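Local coordinates for paternally-expressed gene 3 protein (Homo sapiens, PDB 4BHX) that pairs through its SCAN domain into homo- or heterodimers that control gene expression, and mediates between p53 and BAX in DNA-damage-induced neuronal death, at residues 8-11 against 12-16; 55-58 against 59-63; 62-65 against 66-69. One frame throughout, in Å; residues are numbered along the deposited sequence.

Interaction 1. Residues 8-11 against 12-16; sequences FFHQ and RFRNL. With EDO (1,2-ethanediol), chain K; EDO (1,2-ethanediol), chain M.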
ATOM      1  N   PHE A   8      -6.618  -5.396  -1.386  1.00 15.18           N
ATOM      2  CA  PHE A   8      -7.433  -5.452  -2.606  1.00 14.77           C
ATOM      3  C   PHE A   8      -7.830  -4.026  -3.025  1.00 13.48           C
ATOM      4  O   PHE A   8      -7.684  -3.615  -4.207  1.00 12.06           O
ATOM      5  CB  PHE A   8      -8.742  -6.257  -2.388  1.00 15.57           C
ATOM      6  CG  PHE A   8      -9.711  -6.105  -3.483  1.00 16.61           C
ATOM      7  CD1 PHE A   8      -9.682  -6.961  -4.577  1.00 19.36           C
ATOM      8  CD2 PHE A   8     -10.717  -5.153  -3.407  1.00 16.09           C
ATOM      9  CE1 PHE A   8     -10.576  -6.821  -5.613  1.00 19.46           C
ATOM     10  CE2 PHE A   8     -11.585  -5.002  -4.456  1.00 16.71           C
ATOM     11  CZ  PHE A   8     -11.526  -5.819  -5.552  1.00 19.02           C
ATOM     12  N   PHE A   9      -8.221  -3.250  -2.050  1.00 12.84           N
ATOM     13  CA  PHE A   9      -8.609  -1.831  -2.345  1.00 12.68           C
ATOM     14  C   PHE A   9      -7.408  -0.937  -2.672  1.00 13.44           C
ATOM     15  O   PHE A   9      -7.503  -0.139  -3.594  1.00 13.16           O
ATOM     16  CB  PHE A   9      -9.427  -1.225  -1.221  1.00 13.18           C
ATOM     17  CG  PHE A   9     -10.803  -1.836  -1.116  1.00 13.97           C
ATOM     18  CD1 PHE A   9     -11.809  -1.469  -2.007  1.00 14.70           C
ATOM     19  CD2 PHE A   9     -11.071  -2.801  -0.182  1.00 15.46           C
ATOM     20  CE1 PHE A   9     -13.041  -2.053  -1.965  1.00 15.55           C
ATOM     21  CE2 PHE A   9     -12.360  -3.412  -0.117  1.00 15.85           C
ATOM     22  CZ  PHE A   9     -13.318  -3.035  -1.015  1.00 14.51           C
ATOM     23  N   HIS A  10      -6.307  -1.148  -1.977  1.00 12.86           N
ATOM     24  CA  HIS A  10      -5.046  -0.475  -2.321  1.00 13.59           C
ATOM     25  C   HIS A  10      -4.685  -0.700  -3.722  1.00 12.98           C
ATOM     26  O   HIS A  10      -4.354   0.224  -4.428  1.00 12.88           O
ATOM     27  CB  HIS A  10      -3.995  -1.051  -1.433  1.00 13.47           C
ATOM     28  CG  HIS A  10      -2.636  -0.562  -1.709  1.00 16.08           C
ATOM     29  ND1 HIS A  10      -1.522  -1.303  -1.398  1.00 18.19           N
ATOM     30  CD2 HIS A  10      -2.190   0.584  -2.282  1.00 14.69           C
ATOM     31  CE1 HIS A  10      -0.442  -0.613  -1.732  1.00 20.57           C
ATOM     32  NE2 HIS A  10      -0.822   0.517  -2.281  1.00 16.53           N
ATOM     33  N   GLN A  11      -4.747  -1.963  -4.191  1.00 14.07           N
ATOM     34  CA  GLN A  11      -4.422  -2.268  -5.583  1.00 14.79           C
ATOM     35  C   GLN A  11      -5.444  -1.649  -6.534  1.00 14.67           C
ATOM     36  O   GLN A  11      -5.056  -1.067  -7.580  1.00 13.57           O
ATOM     37  CB  GLN A  11      -4.286  -3.793  -5.793  1.00 19.87           C
ATOM     38  CG  GLN A  11      -3.038  -4.332  -5.100  1.00 25.24           C
ATOM     39  CD  GLN A  11      -3.020  -5.853  -4.892  1.00 35.16           C
ATOM     40  OE1 GLN A  11      -3.652  -6.593  -5.649  1.00 37.65           O
ATOM     41  NE2 GLN A  11      -2.213  -6.329  -3.908  1.00 39.78           N
ATOM     42  N   ARG A  12      -6.744  -1.721  -6.225  1.00 11.78           N
ATOM     43  CA  ARG A  12      -7.699  -1.107  -7.127  1.00 11.88           C
ATOM     44  C   ARG A  12      -7.484   0.451  -7.242  1.00 11.46           C
ATOM     45  O   ARG A  12      -7.658   1.019  -8.325  1.00 10.63           O
ATOM     46  CB  ARG A  12      -9.143  -1.357  -6.727  1.00 14.38           C
ATOM     47  CG  ARG A  12      -9.575  -2.813  -6.624  1.00 17.31           C
ATOM     48  CD  ARG A  12      -9.652  -3.485  -7.973  1.00 19.94           C
ATOM     49  NE  ARG A  12      -8.429  -3.613  -8.749  0.50 20.37           N
ATOM     50  CZ  ARG A  12      -7.505  -4.563  -8.626  0.50 21.78           C
ATOM     51  NH1 ARG A  12      -7.558  -5.501  -7.673  0.50 22.13           N
ATOM     52  NH2 ARG A  12      -6.469  -4.537  -9.470  0.50 20.39           N
ATOM     53  N   PHE A  13      -7.205   1.083  -6.114  1.00 10.97           N
ATOM     54  CA  PHE A  13      -6.970   2.527  -6.064  1.00 11.35           C
ATOM     55  C   PHE A  13      -5.818   2.902  -7.013  1.00 12.94           C
ATOM     56  O   PHE A  13      -5.920   3.846  -7.814  1.00 13.84           O
ATOM     57  CB  PHE A  13      -6.669   2.917  -4.599  1.00 10.82           C
ATOM     58  CG  PHE A  13      -6.246   4.383  -4.409  1.00 10.31           C
ATOM     59  CD1 PHE A  13      -7.089   5.435  -4.802  1.00 10.53           C
ATOM     60  CD2 PHE A  13      -4.984   4.703  -3.878  1.00 10.03           C
ATOM     61  CE1 PHE A  13      -6.653   6.773  -4.635  1.00  9.91           C
ATOM     62  CE2 PHE A  13      -4.579   6.065  -3.673  1.00  9.96           C
ATOM     63  CZ  PHE A  13      -5.424   7.079  -4.083  1.00  9.21           C
ATOM     64  N   ARG A  14      -4.715   2.183  -6.901  1.00 12.68           N
ATOM     65  CA  ARG A  14      -3.540   2.407  -7.723  1.00 13.01           C
ATOM     66  C   ARG A  14      -3.709   2.017  -9.194  1.00 13.82           C
ATOM     67  O   ARG A  14      -3.014   2.580 -10.046  1.00 14.98           O
ATOM     68  CB  ARG A  14      -2.380   1.657  -7.126  1.00 13.26           C
ATOM     69  CG  ARG A  14      -1.834   2.164  -5.817  1.00 13.29           C
ATOM     70  CD  ARG A  14      -1.385   3.619  -5.921  1.00 13.19           C
ATOM     71  NE  ARG A  14      -0.887   4.148  -4.626  1.00 12.26           N
ATOM     72  CZ  ARG A  14      -0.952   5.437  -4.258  1.00 12.29           C
ATOM     73  NH1 ARG A  14      -1.508   6.356  -5.046  1.00 12.77           N
ATOM     74  NH2 ARG A  14      -0.501   5.797  -3.087  1.00 13.77           N
ATOM     75  N   ASN A  15      -4.594   1.068  -9.510  1.00 14.71           N
ATOM     76  CA  ASN A  15      -4.692   0.531 -10.871  1.00 16.02           C
ATOM     77  C   ASN A  15      -5.873   1.046 -11.624  1.00 14.29           C
ATOM     78  O   ASN A  15      -5.978   0.812 -12.789  1.00 14.97           O
ATOM     79  CB  ASN A  15      -4.774  -1.029 -10.920  1.00 19.14           C
ATOM     80  CG  ASN A  15      -3.668  -1.743 -10.173  1.00 23.00           C
ATOM     81  OD1 ASN A  15      -3.794  -2.962  -9.898  1.00 30.13           O
ATOM     82  ND2 ASN A  15      -2.610  -1.073  -9.874  1.00 22.33           N
ATOM     83  N   LEU A  16      -6.751   1.807 -11.001  1.00 15.55           N
ATOM     84  CA  LEU A  16      -7.883   2.396 -11.706  1.00 16.18           C
ATOM     85  C   LEU A  16      -7.397   3.275 -12.841  1.00 16.56           C
ATOM     86  O   LEU A  16      -6.430   3.954 -12.677  1.00 16.24           O
ATOM     87  CB  LEU A  16      -8.689   3.278 -10.776  1.00 17.11           C
ATOM     88  CG  LEU A  16      -9.982   3.750 -11.383  1.00 18.86           C
ATOM     89  CD1 LEU A  16     -10.995   2.651 -11.224  1.00 22.59           C
ATOM     90  CD2 LEU A  16     -10.518   5.000 -10.775  1.00 20.86           C
TER
HETATM   91  C1  EDO K1099      -4.485  -9.091  -2.922  1.00 47.98           C
HETATM   92  O1  EDO K1099      -4.898  -8.192  -3.971  1.00 48.47           O
HETATM   93  C2  EDO K1099      -5.621  -9.165  -1.930  1.00 43.70           C
HETATM   94  O2  EDO K1099      -6.742  -9.789  -2.597  1.00 43.73           O
HETATM   95  C1  EDO M1101     -10.440   1.240 -14.604  1.00 40.78           C
HETATM   96  O1  EDO M1101     -11.798   1.642 -14.991  1.00 49.44           O
HETATM   97  C2  EDO M1101     -10.231  -0.252 -14.307  1.00 47.97           C
HETATM   98  O2  EDO M1101      -8.837  -0.568 -14.033  1.00 45.81           O
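The carbonyl oxygen of Phe9 takes the amide of Phe13, with Phe13 N 2.8 Å from Phe9 O and a nearly straight N-H...O angle of 163°. Like bonds from Arg12, Arg14 and Asn15 to Phe8, His10 and Gln11 make this one run of alpha-helix, part of helix 6-15 of the SCAN domain. On one side the bent chain of Arg12, turned at both chi2 and chi3, doubles back across the Phe8 ring. Arg12 CG sits over the ring face, off toward the rim and 4.0 Å from the centroid, in a CH-pi contact, while the guanidinium stands 66° from the ring plane with Phe8 CE1 at its edge. A cation-pi term is weak at best, since Arg12 CZ is 5.4 Å from that centroid. The other side is polar. His10 places its ring anti to the backbone N (chi1 176°), next to the aliphatic start of Arg14, whose CG lies 3.9 Å from His10 CD2. Both side chains reach Glu56: His10 NE2 by a hydrogen bond, Arg14 NH2 by a salt bridge. Glu7, one turn earlier, binds His10 ND1 and Gln11 NE2, and Trp38 stacks on the imidazole. With a glutamate at each of its nitrogens, the imidazole would probably be favoured in its protonated form, despite the neighbouring arginine.

Interaction 2. Residues 55-58 against 59-63; sequences LEQY and LTIIP. With EDO (1,2-ethanediol), chain G.
Tyr58 meets Ile62 obliquely with the CD1 corner of its ring, the two side chains crossing at about a right angle, Tyr58 CD1 3.5 Å from Ile62 CD1. The ring also brushes Ile61, whose CG1 lies 4.2 Å from Tyr58 CD1. One turn back, Leu55 and Leu59 pack methyl to branch point, Leu55 CD1 being 4.0 Å from Leu59 CG. The two leucines and Tyr58 lie on the last turns of helix 46-61 in the all-helical SCAN domain and rest on helix 78-85; Ile62 follows in the loop beyond. After the regular bond from Leu59 N to Leu55 O the four-residue bonds weaken, and Ile61 N also reaches Tyr58 O at 3.0 Å, three residues back. Gln57 O is gripped by three donors. Thr60 OG1 approaches to 2.7 Å of Gln57 O in the carbonyl plane, on a lone pair, and Thr60 N and Ile61 N add weak bonds. A chi1 of 77° sets the Thr60 hydroxyl between its own N and carbonyl carbon, aimed back at that oxygen, and leaves CG2 beside Glu56 O. The Gln57 chain bends at chi2 over this hydroxyl, bringing NE2 within 3.7 Å of Ile61 CG2.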
ATOM      1  N   LEU A  55       5.640   2.880   4.261  1.00 13.07           N
ATOM      2  CA  LEU A  55       5.786   1.459   3.920  1.00 13.34           C
ATOM      3  C   LEU A  55       5.539   1.150   2.429  1.00 12.57           C
ATOM      4  O   LEU A  55       6.380   0.440   1.822  1.00 11.94           O
ATOM      5  CB  LEU A  55       4.913   0.601   4.842  1.00 13.34           C
ATOM      6  CG  LEU A  55       5.005  -0.932   4.516  1.00 14.82           C
ATOM      7  CD1 LEU A  55       6.393  -1.433   4.836  1.00 16.17           C
ATOM      8  CD2 LEU A  55       3.889  -1.599   5.291  1.00 16.22           C
ATOM      9  N   GLU A  56       4.488   1.738   1.823  1.00 12.25           N
ATOM     10  CA  GLU A  56       4.150   1.550   0.443  1.00 12.11           C
ATOM     11  C   GLU A  56       5.320   1.951  -0.456  1.00 13.07           C
ATOM     12  O   GLU A  56       5.729   1.193  -1.371  1.00 12.52           O
ATOM     13  CB  GLU A  56       2.933   2.343   0.020  1.00 12.77           C
ATOM     14  CG  GLU A  56       2.580   2.122  -1.440  1.00 12.24           C
ATOM     15  CD  GLU A  56       1.496   3.019  -1.977  1.00 12.84           C
ATOM     16  OE1 GLU A  56       1.265   4.199  -1.474  1.00 11.24           O
ATOM     17  OE2 GLU A  56       0.771   2.518  -2.876  1.00 12.18           O
ATOM     18  N   GLN A  57       5.889   3.110  -0.163  1.00 12.23           N
ATOM     19  CA  GLN A  57       7.039   3.631  -0.946  1.00 11.89           C
ATOM     20  C   GLN A  57       8.298   2.766  -0.742  1.00 11.62           C
ATOM     21  O   GLN A  57       8.929   2.353  -1.695  1.00 11.24           O
ATOM     22  CB  GLN A  57       7.252   5.132  -0.659  1.00 11.16           C
ATOM     23  CG  GLN A  57       8.392   5.700  -1.511  1.00 11.37           C
ATOM     24  CD  GLN A  57       8.112   5.687  -2.974  1.00 11.11           C
ATOM     25  OE1 GLN A  57       6.953   5.778  -3.418  1.00 12.84           O
ATOM     26  NE2 GLN A  57       9.154   5.569  -3.756  1.00 11.66           N
ATOM     27  N   TYR A  58       8.584   2.384   0.506  1.00 13.29           N
ATOM     28  CA  TYR A  58       9.726   1.554   0.841  1.00 13.79           C
ATOM     29  C   TYR A  58       9.694   0.230   0.092  1.00 14.09           C
ATOM     30  O   TYR A  58      10.727  -0.146  -0.514  1.00 15.15           O
ATOM     31  CB  TYR A  58       9.868   1.306   2.355  1.00 16.59           C
ATOM     32  CG  TYR A  58      11.307   1.114   2.887  1.00 19.34           C
ATOM     33  CD1 TYR A  58      12.313   0.482   2.122  1.00 22.41           C
ATOM     34  CD2 TYR A  58      11.633   1.513   4.184  1.00 20.97           C
ATOM     35  CE1 TYR A  58      13.612   0.334   2.611  1.00 23.06           C
ATOM     36  CE2 TYR A  58      12.922   1.422   4.667  1.00 22.36           C
ATOM     37  CZ  TYR A  58      13.903   0.787   3.894  1.00 24.08           C
ATOM     38  OH  TYR A  58      15.168   0.691   4.410  1.00 25.02           O
ATOM     39  N   LEU A  59       8.529  -0.419   0.062  1.00 14.57           N
ATOM     40  CA  LEU A  59       8.370  -1.701  -0.623  1.00 15.54           C
ATOM     41  C   LEU A  59       8.728  -1.584  -2.126  1.00 16.98           C
ATOM     42  O   LEU A  59       9.315  -2.519  -2.711  1.00 15.82           O
ATOM     43  CB  LEU A  59       6.968  -2.246  -0.415  1.00 15.80           C
ATOM     44  CG  LEU A  59       6.716  -2.687   1.048  1.00 16.47           C
ATOM     45  CD1 LEU A  59       5.256  -3.117   1.109  1.00 16.92           C
ATOM     46  CD2 LEU A  59       7.685  -3.811   1.493  1.00 17.71           C
ATOM     47  N   THR A  60       8.455  -0.435  -2.743  1.00 16.73           N
ATOM     48  CA  THR A  60       8.789  -0.272  -4.130  1.00 16.21           C
ATOM     49  C   THR A  60      10.295  -0.066  -4.393  1.00 15.94           C
ATOM     50  O   THR A  60      10.744  -0.323  -5.485  1.00 18.38           O
ATOM     51  CB  THR A  60       7.995   0.876  -4.784  1.00 17.33           C
ATOM     52  OG1 THR A  60       8.569   2.131  -4.392  1.00 17.89           O
ATOM     53  CG2 THR A  60       6.584   0.802  -4.410  1.00 19.72           C
ATOM     54  N   ILE A  61      11.069   0.470  -3.473  1.00 16.89           N
ATOM     55  CA  ILE A  61      12.442   0.758  -3.724  1.00 18.59           C
ATOM     56  C   ILE A  61      13.405  -0.359  -3.288  1.00 20.35           C
ATOM     57  O   ILE A  61      14.592  -0.210  -3.443  1.00 19.60           O
ATOM     58  CB  ILE A  61      12.883   2.132  -3.165  1.00 17.63           C
ATOM     59  CG1 ILE A  61      12.941   2.182  -1.648  1.00 16.57           C
ATOM     60  CG2 ILE A  61      11.941   3.177  -3.757  1.00 17.79           C
ATOM     61  CD1 ILE A  61      13.681   3.353  -1.084  1.00 16.58           C
ATOM     62  N   ILE A  62      12.870  -1.460  -2.741  1.00 21.19           N
ATOM     63  CA  ILE A  62      13.729  -2.599  -2.297  1.00 23.36           C
ATOM     64  C   ILE A  62      14.576  -3.094  -3.473  1.00 19.99           C
ATOM     65  O   ILE A  62      14.042  -3.344  -4.531  1.00 18.94           O
ATOM     66  CB  ILE A  62      12.835  -3.798  -1.784  1.00 24.34           C
ATOM     67  CG1 ILE A  62      11.993  -3.387  -0.602  1.00 26.48           C
ATOM     68  CG2 ILE A  62      13.653  -5.033  -1.395  1.00 27.78           C
ATOM     69  CD1 ILE A  62      12.774  -2.557   0.404  1.00 28.85           C
ATOM     70  N   PRO A  63      15.860  -3.345  -3.246  1.00 23.91           N
ATOM     71  CA  PRO A  63      16.614  -3.941  -4.352  1.00 25.86           C
ATOM     72  C   PRO A  63      15.901  -5.143  -4.932  1.00 25.29           C
ATOM     73  O   PRO A  63      15.350  -5.990  -4.182  1.00 25.83           O
ATOM     74  CB  PRO A  63      17.959  -4.313  -3.699  1.00 26.62           C
ATOM     75  CG  PRO A  63      18.111  -3.369  -2.596  1.00 28.38           C
ATOM     76  CD  PRO A  63      16.707  -3.137  -2.069  1.00 24.16           C
TER
HETATM   77  C1  EDO G1095       6.935  -4.727  -3.488  1.00 42.04           C
HETATM   78  O1  EDO G1095       5.604  -4.862  -2.950  1.00 46.49           O
HETATM   79  C2  EDO G1095       7.971  -5.697  -2.941  1.00 41.39           C
HETATM   80  O2  EDO G1095       9.105  -4.933  -2.517  1.00 36.28           O

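Interaction 3. Residues 62-65 against 66-69; sequences IPEK and LKPW. With EDO (1,2-ethanediol), chain J.
Ile62 presses its CG2 methyl against Leu66, 3.6 Å from Leu66 CB, and the two side chains cross at about a right angle. They meet in the short connection between two helices of the all-helical SCAN domain, where the chain leaves helix 46-61 and winds into helix 67-73. Lys65 runs alongside Leu66 in the same direction, its CG and CE each 3.8 Å from Leu66 CD2. Leu66 is further flanked by the Pro63 ring, with Pro63 CB 4.2 Å from Leu66 CG. The turn beneath is closed by bonds of three-residue span: Leu66 N to Pro63 O at 2.9 Å and Lys67 N to Glu64 O at 3.2 Å, while Lys67 N adds a weak bond to Pro63 O. Lys67 extends fully from this turn and travels back along the loop. Its CE comes within 3.1 Å of Ile62 O, and its NZ is hydrogen-bonded to Thr60 O, tying the new helix to the tail of the previous one. Glu64 bends at chi2 toward the methylenes of that lysine; its OE1 stays 4.0 Å from Lys67 NZ, too far for a salt bridge, though the opposite charges probably attract. Further out, Leu85 of helix 78-85 backs Ile62 and Leu66, and Met91 touches Lys65, Leu66 and Trp69. The Trp69 indole, set edge-to-face with Tyr88, brings its CD1 to 3.3 Å from Lys65 O.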
ATOM      1  N   ILE A  62      12.870  -1.460  -2.741  1.00 21.19           N
ATOM      2  CA  ILE A  62      13.729  -2.599  -2.297  1.00 23.36           C
ATOM      3  C   ILE A  62      14.576  -3.094  -3.473  1.00 19.99           C
ATOM      4  O   ILE A  62      14.042  -3.344  -4.531  1.00 18.94           O
ATOM      5  CB  ILE A  62      12.835  -3.798  -1.784  1.00 24.34           C
ATOM      6  CG1 ILE A  62      11.993  -3.387  -0.602  1.00 26.48           C
ATOM      7  CG2 ILE A  62      13.653  -5.033  -1.395  1.00 27.78           C
ATOM      8  CD1 ILE A  62      12.774  -2.557   0.404  1.00 28.85           C
ATOM      9  N   PRO A  63      15.860  -3.345  -3.246  1.00 23.91           N
ATOM     10  CA  PRO A  63      16.614  -3.941  -4.352  1.00 25.86           C
ATOM     11  C   PRO A  63      15.901  -5.143  -4.932  1.00 25.29           C
ATOM     12  O   PRO A  63      15.350  -5.990  -4.182  1.00 25.83           O
ATOM     13  CB  PRO A  63      17.959  -4.313  -3.699  1.00 26.62           C
ATOM     14  CG  PRO A  63      18.111  -3.369  -2.596  1.00 28.38           C
ATOM     15  CD  PRO A  63      16.707  -3.137  -2.069  1.00 24.16           C
ATOM     16  N   GLU A  64      15.863  -5.197  -6.250  1.00 21.88           N
ATOM     17  CA  GLU A  64      15.162  -6.204  -6.947  1.00 24.75           C
ATOM     18  C   GLU A  64      15.436  -7.666  -6.469  1.00 25.38           C
ATOM     19  O   GLU A  64      14.528  -8.439  -6.405  1.00 27.97           O
ATOM     20  CB  GLU A  64      15.470  -6.099  -8.411  1.00 26.27           C
ATOM     21  CG  GLU A  64      14.370  -6.722  -9.245  0.50 25.68           C
ATOM     22  CD  GLU A  64      13.110  -5.887  -9.198  0.50 23.88           C
ATOM     23  OE1 GLU A  64      13.167  -4.731  -8.768  0.50 26.60           O
ATOM     24  OE2 GLU A  64      12.090  -6.392  -9.591  0.50 24.61           O
ATOM     25  N   LYS A  65      16.684  -8.010  -6.194  1.00 28.12           N
ATOM     26  CA  LYS A  65      17.077  -9.374  -5.705  1.00 31.13           C
ATOM     27  C   LYS A  65      16.456  -9.742  -4.323  1.00 28.62           C
ATOM     28  O   LYS A  65      16.221 -10.911  -4.009  1.00 27.14           O
ATOM     29  CB  LYS A  65      18.595  -9.464  -5.623  1.00 34.93           C
ATOM     30  CG  LYS A  65      19.182  -8.535  -4.567  1.00 41.14           C
ATOM     31  CD  LYS A  65      20.699  -8.576  -4.476  1.00 45.44           C
ATOM     32  CE  LYS A  65      21.152  -7.967  -3.166  1.00 49.71           C
ATOM     33  NZ  LYS A  65      22.407  -7.181  -3.333  1.00 55.37           N
ATOM     34  N   LEU A  66      16.102  -8.730  -3.548  1.00 26.53           N
ATOM     35  CA  LEU A  66      15.408  -8.931  -2.283  1.00 25.56           C
ATOM     36  C   LEU A  66      13.876  -8.920  -2.351  1.00 25.09           C
ATOM     37  O   LEU A  66      13.221  -9.355  -1.410  1.00 24.59           O
ATOM     38  CB  LEU A  66      15.874  -7.893  -1.256  1.00 28.15           C
ATOM     39  CG  LEU A  66      17.374  -7.594  -1.089  1.00 31.05           C
ATOM     40  CD1 LEU A  66      17.610  -6.719   0.115  1.00 34.06           C
ATOM     41  CD2 LEU A  66      18.188  -8.857  -0.944  1.00 36.72           C
ATOM     42  N   LYS A  67      13.266  -8.449  -3.439  1.00 22.60           N
ATOM     43  CA  LYS A  67      11.822  -8.356  -3.483  1.00 23.92           C
ATOM     44  C   LYS A  67      11.060  -9.658  -3.284  1.00 25.46           C
ATOM     45  O   LYS A  67      10.102  -9.664  -2.553  1.00 25.78           O
ATOM     46  CB  LYS A  67      11.338  -7.643  -4.734  1.00 25.86           C
ATOM     47  CG  LYS A  67      11.611  -6.142  -4.671  1.00 25.32           C
ATOM     48  CD  LYS A  67      10.870  -5.371  -5.780  1.00 27.63           C
ATOM     49  CE  LYS A  67      11.164  -3.877  -5.563  1.00 29.02           C
ATOM     50  NZ  LYS A  67      10.366  -3.018  -6.414  1.00 28.32           N
ATOM     51  N   PRO A  68      11.483 -10.760  -3.921  1.00 23.73           N
ATOM     52  CA  PRO A  68      10.736 -12.005  -3.622  1.00 24.50           C
ATOM     53  C   PRO A  68      10.777 -12.412  -2.141  1.00 19.52           C
ATOM     54  O   PRO A  68       9.803 -12.880  -1.607  1.00 23.03           O
ATOM     55  CB  PRO A  68      11.434 -13.044  -4.518  1.00 24.23           C
ATOM     56  CG  PRO A  68      12.104 -12.221  -5.604  1.00 24.05           C
ATOM     57  CD  PRO A  68      12.575 -10.993  -4.881  1.00 25.03           C
ATOM     58  N   TRP A  69      11.908 -12.230  -1.512  1.00 19.98           N
ATOM     59  CA  TRP A  69      12.085 -12.522  -0.097  1.00 21.88           C
ATOM     60  C   TRP A  69      11.198 -11.661   0.782  1.00 25.15           C
ATOM     61  O   TRP A  69      10.440 -12.156   1.634  1.00 21.71           O
ATOM     62  CB  TRP A  69      13.500 -12.224   0.260  1.00 24.36           C
ATOM     63  CG  TRP A  69      14.477 -13.071  -0.490  1.00 35.06           C
ATOM     64  CD1 TRP A  69      14.818 -13.001  -1.860  1.00 36.15           C
ATOM     65  CD2 TRP A  69      15.266 -14.125   0.063  1.00 35.76           C
ATOM     66  NE1 TRP A  69      15.765 -13.972  -2.133  1.00 44.98           N
ATOM     67  CE2 TRP A  69      16.045 -14.670  -0.981  1.00 40.81           C
ATOM     68  CE3 TRP A  69      15.386 -14.669   1.343  1.00 38.81           C
ATOM     69  CZ2 TRP A  69      16.926 -15.732  -0.771  1.00 43.58           C
ATOM     70  CZ3 TRP A  69      16.259 -15.737   1.532  1.00 39.09           C
ATOM     71  CH2 TRP A  69      17.024 -16.233   0.487  1.00 37.94           C
TER
HETATM   72  C1  EDO J1098       7.743 -15.180  -3.433  1.00 46.02           C
HETATM   73  O1  EDO J1098       8.752 -14.211  -3.240  1.00 45.93           O
HETATM   74  C2  EDO J1098       6.573 -14.655  -2.626  1.00 46.42           C
HETATM   75  O2  EDO J1098       5.774 -15.773  -2.268  1.00 44.15           O

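In the fold
Interaction 1, on helix 6-15, comes first along the chain; interaction 2 follows at the tail of helix 46-61, and interaction 3 begins where it ends, spanning the next loop and the first turn of helix 67-73. The centres of interactions 1 and 2 lie about 17 Å apart, on opposite sides of the chain's centre, yet they are joined by Glu56, which pairs helix 46-61 with helix 6-15. Interactions 2 and 3 have centres about 9 Å apart and share Ile62 and Pro63. Interaction 3 does not touch interaction 1, about 22 Å away between centres. Helix 46-61 links the N-terminal helix to the C-terminal helices within one SCAN domain, the module through which PEG3 dimerises.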